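Local structure of geranyltranstransferase (1RTR) at residues Ile80-Asp83 with Met87-Asp90; Tyr36-Gly41 with Ile74-Leu79; Leu30-Leu35 with Lys101-Trp106. The protein probably builds farnesyl pyrophosphate by joining allylic pyrophosphates to isopentenyl pyrophosphate. All coordinates share one frame; numbering follows the deposited sequence.

Contact 1 (Ile80-Asp83 with Met87-Asp90); sequences IHDD and MDND
H81 meets M87 near the C-terminal end of helix 65-83. The M87 chain bends at chi2 and chi3, which brings its methyl CE to 3.4 Å from the carbonyl O of H81. The H81 ring leads elsewhere: its NE2 is hydrogen-bonded to D113. D82 is gripped through its backbone. D88 N donates to D82 O over 2.9 Å. The D88 side chain closes over the same place, with OD2 at 3.7 Å from D82 CB. The two carboxylates stay apart, D82 OD2 lying 4.7 Å from D88 OD2. D83 repeats the backbone link: D83 O accepts from D90 N at 3.0 Å. Its side chain comes close to that of D90. D83 OD2 and D90 OD1 are 2.9 Å apart, both acceptors, with carboxylate planes 82° apart. R93 probably eases this approach, through a salt bridge to D83 OD2 and a long, weak ion pair to D90 OD1. D82, D83 and D88 fit the first aspartate-rich motif of prenyl synthases, which in relatives binds the allylic pyrophosphate through magnesium ions. The turn sits between helix 150-159, where Q154 and M158 touch D82, M87 and D88, and helix 99-103, where H100 touches D83.

Contact 2 (Tyr36-Gly41 with Ile74-Leu79); sequences YSLNAG and IHTYSL
T76 packs against S37 and L38, and within 74-79 it alone makes the contact. Its two branches do different work. CG2 stands anti to the backbone N, because chi1 of -61° sets OG1 beside that N, and the methyl T76 CG2 lies 3.7 Å from S37 CB. T76 OG1 is touched by a methyl, L38 CD1, at 3.4 Å. The L38 and T76 side chains cross at about a right angle. The backbones come close here: L38 CA and T76 CA are 6.1 Å apart. Polar bonds to other groups surround this shell. T76 OG1 is hydrogen-bonded to E72 O, one turn back in its own helix. S37 OG is bonded to N99, and L38 O receives a bond from R44. Outside these, S37 also packs on I80 of helix 65-83, and L38 on L17 of helix 6-18, M73 of helix 65-83 and L115 of helix 105-124. The contact joins helices 30-38 and 65-83 within the all-helical prenyl synthase fold. Its chemistry is van der Waals: the hydroxyls of S37 and T76 spend their bonds on other partners, and carbon does most of the touching.

Contact 3 (Leu30-Leu35 with Lys101-Trp106); sequences LEESML and KVYGEW
Y103 lays its ring on S33 and reaches E32 with its hydroxyl. From CB the chain turns with CG anti to the carbonyl carbon (chi1 -66°), which sends the ring toward helix 30-38. Y103 CG is the first ring atom to meet it, 4.0 Å from S33 OG. Y103 CD1 is nearer to S33 OG, at 3.6 Å. Y103 CE1 passes over the backbone, 3.6 Å from S33 CA, and Y103 CZ follows at 3.8 Å from that same CA. S33 CB sits over the middle of this face, 3.9 Å from the ring centroid and 11° off the normal, a CH-pi contact. V102 CG1 lies against the opposite face, toward the rim, so the ring is held between two aliphatic groups. Y103 CE2 lies on the other edge, with E32 OE1 3.8 Å away near the ring plane. At the tip, Y103 OH donates a hydrogen bond to E32 OE1 at 3.1 Å. The hydroxyl comes from above the carboxylate plane, 52° out of it, and the carboxylate is nearly perpendicular to the ring. S33 OG is itself hydrogen-bonded to N99, which probably helps to fix the serine under the ring. Behind Y103 the helix ends at G104, which has positive phi and is the N-cap residue of helix 105-124; T107 bonds back to Y103 O. On helix 30-38, E31 turns to the dimer partner and bonds H147 of the second subunit. The chemistry is thus mixed. An aromatic face rests on a small serine within the protein, while the phenol at its far end bonds an exposed glutamate. The contact ties the short helix 99-103 to helix 30-38 by packing, the Y103-E32 bond and the bond between S33 OG and N99.

How the contacts relate
The three contacts lie on the same side of the chain's centre, their centres about 11 to 13 Å apart. Contacts 1 and 2 share helix 65-83 and touch where I80 packs on S37. Contacts 2 and 3 share helix 30-38 and touch where Y36 packs on Y103 and V102. Contact 3 spans the longest sequence separation and encloses the other two; contact 2 closes before contact 1 opens. Helix 65-83, packed against helix 30-38, carries D82 and D83 near its C-terminal end, and D88 lies in the loop after it. All three contacts reach the second subunit, contact 2 through Y77 alone.

Contact 1 (Ile80-Asp83 with Met87-Asp90)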
loop_
_atom_site.group_PDB
_atom_site.type_symbol
_atom_site.label_atom_id
_atom_site.label_comp_id
_atom_site.label_asym_id
_atom_site.label_seq_id
_atom_site.Cartn_x
_atom_site.Cartn_y
_atom_site.Cartn_z
ATOM N N ILE A 80 -5.511 10.508 6.583
ATOM C CA ILE A 80 -4.458 10.725 7.570
ATOM C C ILE A 80 -3.283 11.422 6.901
ATOM O O ILE A 80 -2.753 12.385 7.440
ATOM C CB ILE A 80 -3.998 9.404 8.244
ATOM C CG1 ILE A 80 -5.119 8.806 9.092
ATOM C CG2 ILE A 80 -2.778 9.650 9.116
ATOM C CD1 ILE A 80 -5.006 7.309 9.288
ATOM N N HIS A 81 -2.881 10.949 5.726
ATOM C CA HIS A 81 -1.794 11.612 5.013
ATOM C C HIS A 81 -2.192 13.015 4.543
ATOM O O HIS A 81 -1.411 13.952 4.737
ATOM C CB HIS A 81 -1.245 10.762 3.864
ATOM C CG HIS A 81 -0.343 9.651 4.305
ATOM N ND1 HIS A 81 -0.399 9.093 5.569
ATOM C CD2 HIS A 81 0.622 8.975 3.639
ATOM C CE1 HIS A 81 0.500 8.130 5.661
ATOM N NE2 HIS A 81 1.132 8.039 4.505
ATOM N N ASP A 82 -3.391 13.153 3.950
ATOM C CA ASP A 82 -3.900 14.456 3.477
ATOM C C ASP A 82 -3.855 15.521 4.580
ATOM O O ASP A 82 -3.478 16.660 4.322
ATOM C CB ASP A 82 -5.344 14.370 2.948
ATOM C CG ASP A 82 -5.464 13.660 1.587
ATOM O OD1 ASP A 82 -4.435 13.374 0.915
ATOM O OD2 ASP A 82 -6.583 13.337 1.120
ATOM N N ASP A 83 -4.227 15.138 5.801
ATOM C CA ASP A 83 -4.302 16.071 6.918
ATOM C C ASP A 83 -2.954 16.590 7.426
ATOM O O ASP A 83 -2.912 17.574 8.154
ATOM C CB ASP A 83 -5.052 15.420 8.077
ATOM C CG ASP A 83 -6.536 15.280 7.809
ATOM O OD1 ASP A 83 -7.203 14.509 8.541
ATOM O OD2 ASP A 83 -7.127 15.894 6.891
ATOM N N MET A 87 1.003 18.890 3.957
ATOM C CA MET A 87 -0.022 18.729 2.940
ATOM C C MET A 87 -1.168 19.711 3.232
ATOM O O MET A 87 -0.946 20.922 3.249
ATOM C CB MET A 87 -0.483 17.262 2.895
ATOM C CG MET A 87 -0.913 16.769 1.516
ATOM S SD MET A 87 0.166 15.593 0.661
ATOM C CE MET A 87 0.094 14.195 1.750
ATOM N N ASP A 88 -2.375 19.211 3.478
ATOM C CA ASP A 88 -3.517 20.086 3.730
ATOM C C ASP A 88 -3.385 20.852 5.036
ATOM O O ASP A 88 -3.819 22.005 5.130
ATOM C CB ASP A 88 -4.826 19.294 3.717
ATOM C CG ASP A 88 -5.302 18.983 2.307
ATOM O OD1 ASP A 88 -5.154 19.863 1.432
ATOM O OD2 ASP A 88 -5.834 17.896 1.983
ATOM N N ASN A 89 -2.779 20.201 6.029
ATOM C CA ASN A 89 -2.542 20.778 7.354
ATOM C C ASN A 89 -3.846 21.071 8.090
ATOM O O ASN A 89 -4.153 22.221 8.391
ATOM C CB ASN A 89 -1.650 22.025 7.259
ATOM C CG ASN A 89 -1.196 22.540 8.620
ATOM O OD1 ASN A 89 -1.196 21.814 9.620
ATOM N ND2 ASN A 89 -0.801 23.805 8.659
ATOM N N ASP A 90 -4.617 20.024 8.363
ATOM C CA ASP A 90 -5.870 20.171 9.087
ATOM C C ASP A 90 -5.704 19.665 10.506
ATOM O O ASP A 90 -5.205 18.560 10.726
ATOM C CB ASP A 90 -7.006 19.416 8.395
ATOM C CG ASP A 90 -7.037 19.644 6.891
ATOM O OD1 ASP A 90 -6.971 18.647 6.138
ATOM O OD2 ASP A 90 -7.132 20.775 6.371
#

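Contact 2 (Tyr36-Gly41 with Ile74-Leu79)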
loop_
_atom_site.group_PDB
_atom_site.type_symbol
_atom_site.label_atom_id
_atom_site.label_comp_id
_atom_site.label_asym_id
_atom_site.label_seq_id
_atom_site.Cartn_x
_atom_site.Cartn_y
_atom_site.Cartn_z
ATOM N N TYR A 36 -8.289 4.737 15.680
ATOM C CA TYR A 36 -8.808 6.083 15.915
ATOM C C TYR A 36 -9.405 6.700 14.647
ATOM O O TYR A 36 -10.564 7.131 14.662
ATOM C CB TYR A 36 -7.729 7.001 16.518
ATOM C CG TYR A 36 -8.194 8.418 16.790
ATOM C CD1 TYR A 36 -9.032 8.714 17.873
ATOM C CD2 TYR A 36 -7.796 9.468 15.957
ATOM C CE1 TYR A 36 -9.459 10.019 18.121
ATOM C CE2 TYR A 36 -8.216 10.785 16.201
ATOM C CZ TYR A 36 -9.048 11.050 17.281
ATOM O OH TYR A 36 -9.452 12.353 17.501
ATOM N N SER A 37 -8.621 6.741 13.566
ATOM C CA SER A 37 -9.079 7.302 12.292
ATOM C C SER A 37 -10.112 6.415 11.597
ATOM O O SER A 37 -11.055 6.906 10.986
ATOM C CB SER A 37 -7.904 7.558 11.356
ATOM O OG SER A 37 -6.975 8.449 11.932
ATOM N N LEU A 38 -9.921 5.105 11.694
ATOM C CA LEU A 38 -10.842 4.141 11.116
ATOM C C LEU A 38 -12.243 4.292 11.699
ATOM O O LEU A 38 -13.234 4.066 11.001
ATOM C CB LEU A 38 -10.317 2.717 11.328
ATOM C CG LEU A 38 -10.505 1.644 10.251
ATOM C CD1 LEU A 38 -10.127 2.128 8.843
ATOM C CD2 LEU A 38 -9.702 0.406 10.634
ATOM N N ASN A 39 -12.315 4.684 12.973
ATOM C CA ASN A 39 -13.589 4.884 13.670
ATOM C C ASN A 39 -14.070 6.335 13.727
ATOM O O ASN A 39 -15.139 6.601 14.275
ATOM C CB ASN A 39 -13.528 4.321 15.092
ATOM C CG ASN A 39 -13.412 2.821 15.117
ATOM O OD1 ASN A 39 -12.562 2.270 15.815
ATOM N ND2 ASN A 39 -14.262 2.145 14.354
ATOM N N ALA A 40 -13.285 7.258 13.161
ATOM C CA ALA A 40 -13.654 8.678 13.058
ATOM C C ALA A 40 -15.131 8.836 12.748
ATOM O O ALA A 40 -15.785 9.753 13.251
ATOM C CB ALA A 40 -12.814 9.392 11.992
ATOM N N GLY A 41 -15.653 7.924 11.932
ATOM C CA GLY A 41 -17.060 7.908 11.601
ATOM C C GLY A 41 -17.304 8.885 10.474
ATOM O O GLY A 41 -17.090 10.101 10.621
ATOM N N ILE A 74 -8.292 2.210 2.728
ATOM C CA ILE A 74 -7.597 3.034 1.746
ATOM C C ILE A 74 -8.048 4.485 1.826
ATOM O O ILE A 74 -7.234 5.405 1.745
ATOM C CB ILE A 74 -7.807 2.488 0.324
ATOM C CG1 ILE A 74 -7.227 1.080 0.221
ATOM C CG2 ILE A 74 -7.229 3.442 -0.729
ATOM C CD1 ILE A 74 -5.819 1.009 -0.262
ATOM N N HIS A 75 -9.352 4.684 1.975
ATOM C CA HIS A 75 -9.893 6.029 2.121
ATOM C C HIS A 75 -9.405 6.672 3.430
ATOM O O HIS A 75 -9.011 7.850 3.440
ATOM C CB HIS A 75 -11.425 6.018 2.001
ATOM C CG HIS A 75 -12.079 7.285 2.451
ATOM N ND1 HIS A 75 -12.023 8.455 1.722
ATOM C CD2 HIS A 75 -12.803 7.567 3.561
ATOM C CE1 HIS A 75 -12.677 9.406 2.364
ATOM N NE2 HIS A 75 -13.165 8.893 3.481
ATOM N N THR A 76 -9.407 5.895 4.517
ATOM C CA THR A 76 -8.926 6.369 5.820
ATOM C C THR A 76 -7.453 6.786 5.760
ATOM O O THR A 76 -7.081 7.876 6.230
ATOM C CB THR A 76 -9.124 5.283 6.886
ATOM O OG1 THR A 76 -10.522 4.970 7.003
ATOM C CG2 THR A 76 -8.759 5.801 8.259
ATOM N N TYR A 77 -6.616 5.925 5.182
ATOM C CA TYR A 77 -5.188 6.224 5.060
ATOM C C TYR A 77 -4.933 7.508 4.261
ATOM O O TYR A 77 -4.056 8.289 4.618
ATOM C CB TYR A 77 -4.400 5.033 4.469
ATOM C CG TYR A 77 -3.637 5.342 3.195
ATOM C CD1 TYR A 77 -2.463 6.107 3.215
ATOM C CD2 TYR A 77 -4.093 4.878 1.971
ATOM C CE1 TYR A 77 -1.767 6.402 2.034
ATOM C CE2 TYR A 77 -3.407 5.168 0.775
ATOM C CZ TYR A 77 -2.245 5.917 0.822
ATOM O OH TYR A 77 -1.575 6.188 -0.343
ATOM N N SER A 78 -5.683 7.730 3.187
ATOM C CA SER A 78 -5.466 8.937 2.386
ATOM C C SER A 78 -5.766 10.213 3.197
ATOM O O SER A 78 -5.060 11.219 3.081
ATOM C CB SER A 78 -6.261 8.887 1.076
ATOM O OG SER A 78 -7.663 8.961 1.301
ATOM N N LEU A 79 -6.791 10.137 4.043
ATOM C CA LEU A 79 -7.162 11.223 4.932
ATOM C C LEU A 79 -6.068 11.537 5.943
ATOM O O LEU A 79 -5.737 12.707 6.148
ATOM C CB LEU A 79 -8.480 10.900 5.654
ATOM C CG LEU A 79 -9.801 11.473 5.105
ATOM C CD1 LEU A 79 -9.762 11.829 3.589
ATOM C CD2 LEU A 79 -10.978 10.545 5.436
#

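Contact 3 (Leu30-Leu35 with Lys101-Trp106)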
loop_
_atom_site.group_PDB
_atom_site.type_symbol
_atom_site.label_atom_id
_atom_site.label_comp_id
_atom_site.label_asym_id
_atom_site.label_seq_id
_atom_site.Cartn_x
_atom_site.Cartn_y
_atom_site.Cartn_z
ATOM N N LEU A 30 0.444 2.343 17.535
ATOM C CA LEU A 30 0.169 2.188 16.104
ATOM C C LEU A 30 -1.264 1.767 15.829
ATOM O O LEU A 30 -1.965 2.410 15.049
ATOM C CB LEU A 30 1.147 1.210 15.446
ATOM C CG LEU A 30 1.082 1.004 13.923
ATOM C CD1 LEU A 30 1.297 2.301 13.148
ATOM C CD2 LEU A 30 2.091 -0.020 13.496
ATOM N N GLU A 31 -1.711 0.708 16.484
ATOM C CA GLU A 31 -3.051 0.219 16.212
ATOM C C GLU A 31 -4.182 1.047 16.860
ATOM O O GLU A 31 -5.299 1.055 16.345
ATOM C CB GLU A 31 -3.189 -1.291 16.465
ATOM C CG GLU A 31 -2.136 -1.913 17.360
ATOM C CD GLU A 31 -0.801 -2.152 16.685
ATOM O OE1 GLU A 31 -0.725 -2.937 15.724
ATOM O OE2 GLU A 31 0.194 -1.566 17.147
ATOM N N GLU A 32 -3.912 1.761 17.954
ATOM C CA GLU A 32 -4.943 2.679 18.457
ATOM C C GLU A 32 -5.017 3.941 17.591
ATOM O O GLU A 32 -6.083 4.544 17.459
ATOM C CB GLU A 32 -4.858 2.965 19.978
ATOM C CG GLU A 32 -3.494 3.352 20.534
ATOM C CD GLU A 32 -3.556 4.351 21.699
ATOM O OE1 GLU A 32 -4.574 5.095 21.840
ATOM O OE2 GLU A 32 -2.560 4.408 22.474
ATOM N N SER A 33 -3.895 4.308 16.975
ATOM C CA SER A 33 -3.867 5.350 15.955
ATOM C C SER A 33 -4.630 4.929 14.685
ATOM O O SER A 33 -5.447 5.684 14.176
ATOM C CB SER A 33 -2.426 5.702 15.617
ATOM O OG SER A 33 -2.366 6.738 14.655
ATOM N N MET A 34 -4.360 3.723 14.184
ATOM C CA MET A 34 -5.081 3.159 13.043
ATOM C C MET A 34 -6.581 3.159 13.315
ATOM O O MET A 34 -7.366 3.686 12.520
ATOM C CB MET A 34 -4.604 1.725 12.732
ATOM C CG MET A 34 -3.215 1.611 12.067
ATOM S SD MET A 34 -2.408 -0.025 12.239
ATOM C CE MET A 34 -3.282 -0.947 11.054
ATOM N N LEU A 35 -6.960 2.573 14.451
ATOM C CA LEU A 35 -8.354 2.447 14.879
ATOM C C LEU A 35 -9.032 3.792 15.117
ATOM O O LEU A 35 -10.207 3.965 14.793
ATOM C CB LEU A 35 -8.438 1.595 16.145
ATOM C CG LEU A 35 -9.016 0.180 16.059
ATOM C CD1 LEU A 35 -9.493 -0.237 14.656
ATOM C CD2 LEU A 35 -8.001 -0.814 16.599
ATOM N N LYS A 101 -2.569 15.263 15.307
ATOM C CA LYS A 101 -2.741 16.171 16.435
ATOM C C LYS A 101 -2.816 15.402 17.755
ATOM O O LYS A 101 -2.490 15.942 18.807
ATOM C CB LYS A 101 -3.976 17.056 16.240
ATOM C CG LYS A 101 -3.698 18.347 15.473
ATOM C CD LYS A 101 -3.108 19.423 16.381
ATOM C CE LYS A 101 -1.794 19.975 15.825
ATOM N NZ LYS A 101 -1.183 20.977 16.756
ATOM N N VAL A 102 -3.220 14.136 17.683
ATOM C CA VAL A 102 -3.344 13.273 18.858
ATOM C C VAL A 102 -2.129 12.353 19.074
ATOM O O VAL A 102 -1.888 11.903 20.204
ATOM C CB VAL A 102 -4.635 12.413 18.779
ATOM C CG1 VAL A 102 -4.745 11.477 19.963
ATOM C CG2 VAL A 102 -5.870 13.301 18.697
ATOM N N TYR A 103 -1.371 12.070 18.009
ATOM C CA TYR A 103 -0.333 11.033 18.073
ATOM C C TYR A 103 1.030 11.483 17.587
ATOM O O TYR A 103 2.019 10.766 17.756
ATOM C CB TYR A 103 -0.751 9.795 17.279
ATOM C CG TYR A 103 -1.937 9.062 17.850
ATOM C CD1 TYR A 103 -3.189 9.153 17.250
ATOM C CD2 TYR A 103 -1.808 8.273 18.991
ATOM C CE1 TYR A 103 -4.290 8.477 17.777
ATOM C CE2 TYR A 103 -2.897 7.596 19.524
ATOM C CZ TYR A 103 -4.131 7.705 18.915
ATOM O OH TYR A 103 -5.200 7.030 19.445
ATOM N N GLY A 104 1.082 12.660 16.979
ATOM C CA GLY A 104 2.305 13.149 16.377
ATOM C C GLY A 104 2.353 12.789 14.910
ATOM O O GLY A 104 1.666 11.872 14.460
ATOM N N GLU A 105 3.174 13.517 14.165
ATOM C CA GLU A 105 3.342 13.288 12.739
ATOM C C GLU A 105 3.860 11.894 12.380
ATOM O O GLU A 105 3.328 11.274 11.451
ATOM C CB GLU A 105 4.240 14.355 12.136
ATOM C CG GLU A 105 3.471 15.582 11.687
ATOM C CD GLU A 105 4.346 16.811 11.566
ATOM O OE1 GLU A 105 5.365 16.766 10.840
ATOM O OE2 GLU A 105 4.009 17.828 12.204
ATOM N N TRP A 106 4.871 11.401 13.105
ATOM C CA TRP A 106 5.484 10.110 12.766
ATOM C C TRP A 106 4.536 8.929 12.970
ATOM O O TRP A 106 4.509 8.013 12.137
ATOM C CB TRP A 106 6.875 9.879 13.422
ATOM C CG TRP A 106 6.919 9.825 14.941
ATOM C CD1 TRP A 106 7.219 10.857 15.779
ATOM C CD2 TRP A 106 6.672 8.685 15.789
ATOM N NE1 TRP A 106 7.159 10.446 17.090
ATOM C CE2 TRP A 106 6.828 9.116 17.129
ATOM C CE3 TRP A 106 6.320 7.347 15.558
ATOM C CZ2 TRP A 106 6.647 8.259 18.232
ATOM C CZ3 TRP A 106 6.149 6.490 16.659
ATOM C CH2 TRP A 106 6.308 6.954 17.975
#